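Local coordinates for UPF0098 protein YbcL (Escherichia coli, PDB 1FUX) that is of unknown function but, as a periplasmic homodimer, belongs to the phosphatidylethanolamine-binding protein family that includes a mammalian Raf kinase inhibitor, at residues Q15-T18 with S19-F22; I132-D135 with S136-G140. One frame throughout, in Å; residues are numbered along the deposited sequence.

Contact 1: Q15-T18 with S19-F22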
loop_
_atom_site.group_PDB
_atom_site.type_symbol
_atom_site.label_atom_id
_atom_site.label_comp_id
_atom_site.label_asym_id
_atom_site.label_seq_id
_atom_site.Cartn_x
_atom_site.Cartn_y
_atom_site.Cartn_z
ATOM N N GLN A 15 16.930 1.349 -18.392
ATOM C CA GLN A 15 17.439 1.171 -17.045
ATOM C C GLN A 15 17.664 2.484 -16.311
ATOM O O GLN A 15 18.270 3.474 -16.732
ATOM C CB GLN A 15 18.760 0.372 -17.112
ATOM C CG GLN A 15 19.369 0.085 -15.762
ATOM C CD GLN A 15 19.062 -1.202 -15.056
ATOM O OE1 GLN A 15 18.042 -1.883 -15.185
ATOM N NE2 GLN A 15 20.027 -1.592 -14.222
ATOM N N LEU A 16 17.122 2.518 -15.086
ATOM C CA LEU A 16 17.242 3.689 -14.217
ATOM C C LEU A 16 18.710 3.945 -13.901
ATOM O O LEU A 16 19.452 2.989 -13.662
ATOM C CB LEU A 16 16.478 3.333 -12.939
ATOM C CG LEU A 16 15.348 4.188 -12.428
ATOM C CD1 LEU A 16 14.544 4.894 -13.500
ATOM C CD2 LEU A 16 14.381 3.460 -11.487
ATOM N N THR A 17 19.140 5.211 -13.849
ATOM C CA THR A 17 20.544 5.376 -13.403
ATOM C C THR A 17 20.547 5.371 -11.870
ATOM O O THR A 17 19.530 5.525 -11.195
ATOM C CB THR A 17 21.171 6.679 -13.882
ATOM O OG1 THR A 17 20.391 7.721 -13.288
ATOM C CG2 THR A 17 21.089 6.869 -15.388
ATOM N N THR A 18 21.749 5.373 -11.274
ATOM C CA THR A 18 21.911 5.304 -9.834
ATOM C C THR A 18 21.282 6.461 -9.085
ATOM O O THR A 18 20.983 6.362 -7.896
ATOM C CB THR A 18 23.410 5.286 -9.404
ATOM O OG1 THR A 18 24.108 6.371 -10.001
ATOM C CG2 THR A 18 24.014 3.975 -9.854
ATOM N N SER A 19 21.160 7.614 -9.733
ATOM C CA SER A 19 20.574 8.800 -9.140
ATOM C C SER A 19 19.158 8.463 -8.643
ATOM O O SER A 19 18.725 9.074 -7.675
ATOM C CB SER A 19 20.435 9.864 -10.258
ATOM O OG SER A 19 20.036 11.076 -9.575
ATOM N N HIS A 20 18.444 7.581 -9.357
ATOM C CA HIS A 20 17.050 7.301 -8.993
ATOM C C HIS A 20 16.813 6.000 -8.262
ATOM O O HIS A 20 15.648 5.539 -8.161
ATOM C CB HIS A 20 16.146 7.411 -10.258
ATOM C CG HIS A 20 16.546 8.605 -11.079
ATOM N ND1 HIS A 20 16.417 9.914 -10.715
ATOM C CD2 HIS A 20 17.155 8.616 -12.306
ATOM C CE1 HIS A 20 16.929 10.699 -11.654
ATOM N NE2 HIS A 20 17.363 9.932 -12.645
ATOM N N VAL A 21 17.834 5.392 -7.692
ATOM C CA VAL A 21 17.783 4.118 -6.942
ATOM C C VAL A 21 17.789 4.482 -5.458
ATOM O O VAL A 21 18.307 5.556 -5.074
ATOM C CB VAL A 21 19.010 3.288 -7.351
ATOM C CG1 VAL A 21 19.316 2.053 -6.496
ATOM C CG2 VAL A 21 18.833 2.860 -8.794
ATOM N N PHE A 22 17.013 3.742 -4.678
ATOM C CA PHE A 22 16.816 4.075 -3.260
ATOM C C PHE A 22 18.133 4.006 -2.485
ATOM O O PHE A 22 19.104 3.402 -2.921
ATOM C CB PHE A 22 15.835 3.026 -2.698
ATOM C CG PHE A 22 15.339 3.271 -1.308
ATOM C CD1 PHE A 22 14.781 4.468 -0.953
ATOM C CD2 PHE A 22 15.533 2.306 -0.310
ATOM C CE1 PHE A 22 14.324 4.749 0.325
ATOM C CE2 PHE A 22 15.114 2.567 0.999
ATOM C CZ PHE A 22 14.529 3.782 1.300
HETATM O O HOH W 1 19.618 9.992 -14.268
#
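His20 is tied to Thr17 twice, once through the backbone and once through a water. In the backbone link, His20 N donates to Thr17 O at 3.0 Å, approaching from above the carbonyl plane, 39° out of it. One residue further on, Val21 N repeats the step to Thr18 O, but at 3.3 Å this bond is weak. The side chains of Thr17 and His20 run alongside each other and point the same way. With the Thr17 hydroxyl between its own N and carbonyl carbon (chi1 62°), OG1 lies 3.5 Å from His20 CD2, oblique to the ring, and meets a water at 2.6 Å. The same water is hydrogen-bonded to His20 NE2 at 2.8 Å, so it joins the two side chains at their outer ends. The other ring nitrogen, ND1, is held by Thr32 O, and the imidazole is therefore gripped at both nitrogens, which should fix its rotation.

Ser19 CB sits over the centre of one imidazole face, 3.8 Å above its plane. Leu16 crosses His20 at about a right angle, its CG 4.0 Å from His20 CB, while its side chain also reaches Pro159 and Tyr161 of strand 151-161. Val21 CG2 rests against Thr17 O, and Val21 shares Tyr161 with Leu16. Backbone bonds also join Leu16 to Val160 and His20 to Ala109. The two successive i to i+3 bonds, centred on Thr18 and Ser19, mark a short 3-10 turn, a single kink in the loop between strand 4-6 and strand 23-24 of the phosphatidylethanolamine-binding protein fold.

Contact 2: I132-D135 with S136-G140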
loop_
_atom_site.group_PDB
_atom_site.type_symbol
_atom_site.label_atom_id
_atom_site.label_comp_id
_atom_site.label_asym_id
_atom_site.label_seq_id
_atom_site.Cartn_x
_atom_site.Cartn_y
_atom_site.Cartn_z
ATOM N N ILE A 132 -6.967 18.290 -2.694
ATOM C CA ILE A 132 -7.481 17.021 -2.154
ATOM C C ILE A 132 -6.853 16.920 -0.771
ATOM O O ILE A 132 -5.764 17.471 -0.604
ATOM C CB ILE A 132 -7.247 15.801 -3.036
ATOM C CG1 ILE A 132 -5.823 15.617 -3.595
ATOM C CG2 ILE A 132 -8.244 15.806 -4.202
ATOM C CD1 ILE A 132 -5.568 14.102 -3.754
ATOM N N PRO A 133 -7.573 16.474 0.243
ATOM C CA PRO A 133 -7.102 16.450 1.599
ATOM C C PRO A 133 -6.016 15.404 1.830
ATOM O O PRO A 133 -6.340 14.326 2.297
ATOM C CB PRO A 133 -8.331 16.150 2.447
ATOM C CG PRO A 133 -9.206 15.377 1.515
ATOM C CD PRO A 133 -8.974 15.958 0.143
ATOM N N VAL A 134 -4.783 15.665 1.442
ATOM C CA VAL A 134 -3.722 14.698 1.692
ATOM C C VAL A 134 -2.693 15.363 2.606
ATOM O O VAL A 134 -2.542 16.591 2.644
ATOM C CB VAL A 134 -3.111 13.952 0.524
ATOM C CG1 VAL A 134 -3.819 14.140 -0.797
ATOM C CG2 VAL A 134 -1.603 13.960 0.389
ATOM N N ASP A 135 -2.090 14.503 3.421
ATOM C CA ASP A 135 -1.043 15.002 4.305
ATOM C C ASP A 135 0.082 13.986 4.322
ATOM O O ASP A 135 0.041 12.966 3.603
ATOM C CB ASP A 135 -1.596 15.407 5.650
ATOM C CG ASP A 135 -2.257 14.299 6.439
ATOM O OD1 ASP A 135 -1.916 13.104 6.296
ATOM O OD2 ASP A 135 -3.140 14.689 7.258
ATOM N N SER A 136 1.057 14.190 5.206
ATOM C CA SER A 136 2.188 13.275 5.228
ATOM C C SER A 136 1.803 11.892 5.698
ATOM O O SER A 136 2.625 10.998 5.473
ATOM C CB SER A 136 3.345 13.844 6.064
ATOM O OG SER A 136 2.831 13.993 7.373
ATOM N N ASN A 137 0.656 11.731 6.342
ATOM C CA ASN A 137 0.246 10.413 6.795
ATOM C C ASN A 137 -0.647 9.722 5.759
ATOM O O ASN A 137 -1.045 8.582 6.028
ATOM C CB ASN A 137 -0.585 10.612 8.058
ATOM C CG ASN A 137 0.271 10.923 9.270
ATOM O OD1 ASN A 137 1.345 10.344 9.510
ATOM N ND2 ASN A 137 -0.287 11.860 10.048
ATOM N N SER A 138 -1.028 10.344 4.664
ATOM C CA SER A 138 -1.905 9.690 3.700
ATOM C C SER A 138 -1.234 8.519 3.000
ATOM O O SER A 138 -0.279 8.730 2.266
ATOM C CB SER A 138 -2.359 10.703 2.611
ATOM O OG SER A 138 -3.064 11.742 3.305
ATOM N N SER A 139 -1.735 7.275 3.168
ATOM C CA SER A 139 -1.099 6.164 2.461
ATOM C C SER A 139 -1.236 6.283 0.945
ATOM O O SER A 139 -2.137 6.960 0.430
ATOM C CB SER A 139 -1.787 4.828 2.861
ATOM O OG SER A 139 -3.097 4.825 2.319
ATOM N N GLY A 140 -0.415 5.540 0.212
ATOM C CA GLY A 140 -0.520 5.555 -1.255
ATOM C C GLY A 140 -1.913 5.162 -1.735
ATOM O O GLY A 140 -2.448 5.801 -2.670
HETATM O O HOH W 2 -4.044 11.239 5.674
#
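Asp135 and Ser138 close a type I beta turn, Ser138 N bonding to Asp135 O at 3.0 Å, just ahead of helix 140-148. At the first corner Ser136 touches Ala104 with its side chain. Asn137 follows, and its N donates to Asp135 OD1 at 2.9 Å, approaching from above the carboxylate plane; this is an Asx turn laid over the beta turn. The carboxylate reaches forward to it because Asp135 CG lies between its own N and carbonyl carbon (chi1 61°). Asn137 O bonds to Arg98 NH2 of the second subunit. Ser138 points into the turn, and its OG takes the N-H of Asp135 at 2.9 Å in a nearly straight bond (172°), with Val134 CB packed 3.6 Å from the same oxygen. A water bridges Ser138 OG, at 2.6 Å, to Asp135 OD1. With an alanine here, Asp135 N would probably be left without its acceptor and the water without its Ser138 partner. Ser139 then takes the N-cap position, where its OG bonds both to Leu142 N of the helix and to Asp100 O of the second subunit.

In the fold
Contacts 1 and 2 lie on opposite sides of the chain's centre, their own centres 26 Å apart and their nearest atoms about 14 Å apart, without touching. Both are local turns, but their surroundings differ. Contact 1 is partly buried, leaning on strand 151-161 and bonded to the loops that flank the Cys27–Cys110 disulfide; backbone bonds and a water-linked imidazole carry it, with some aliphatic packing. Contact 2 is a surface turn beside helix 140-148 and strand 63-72, built from carboxylate, hydroxyl and amide groups, and it reaches the second subunit, which does not touch contact 1. Strands 63-72 and 151-161 belong to the same five-stranded antiparallel sheet, so the two loops flank one framework at separate places.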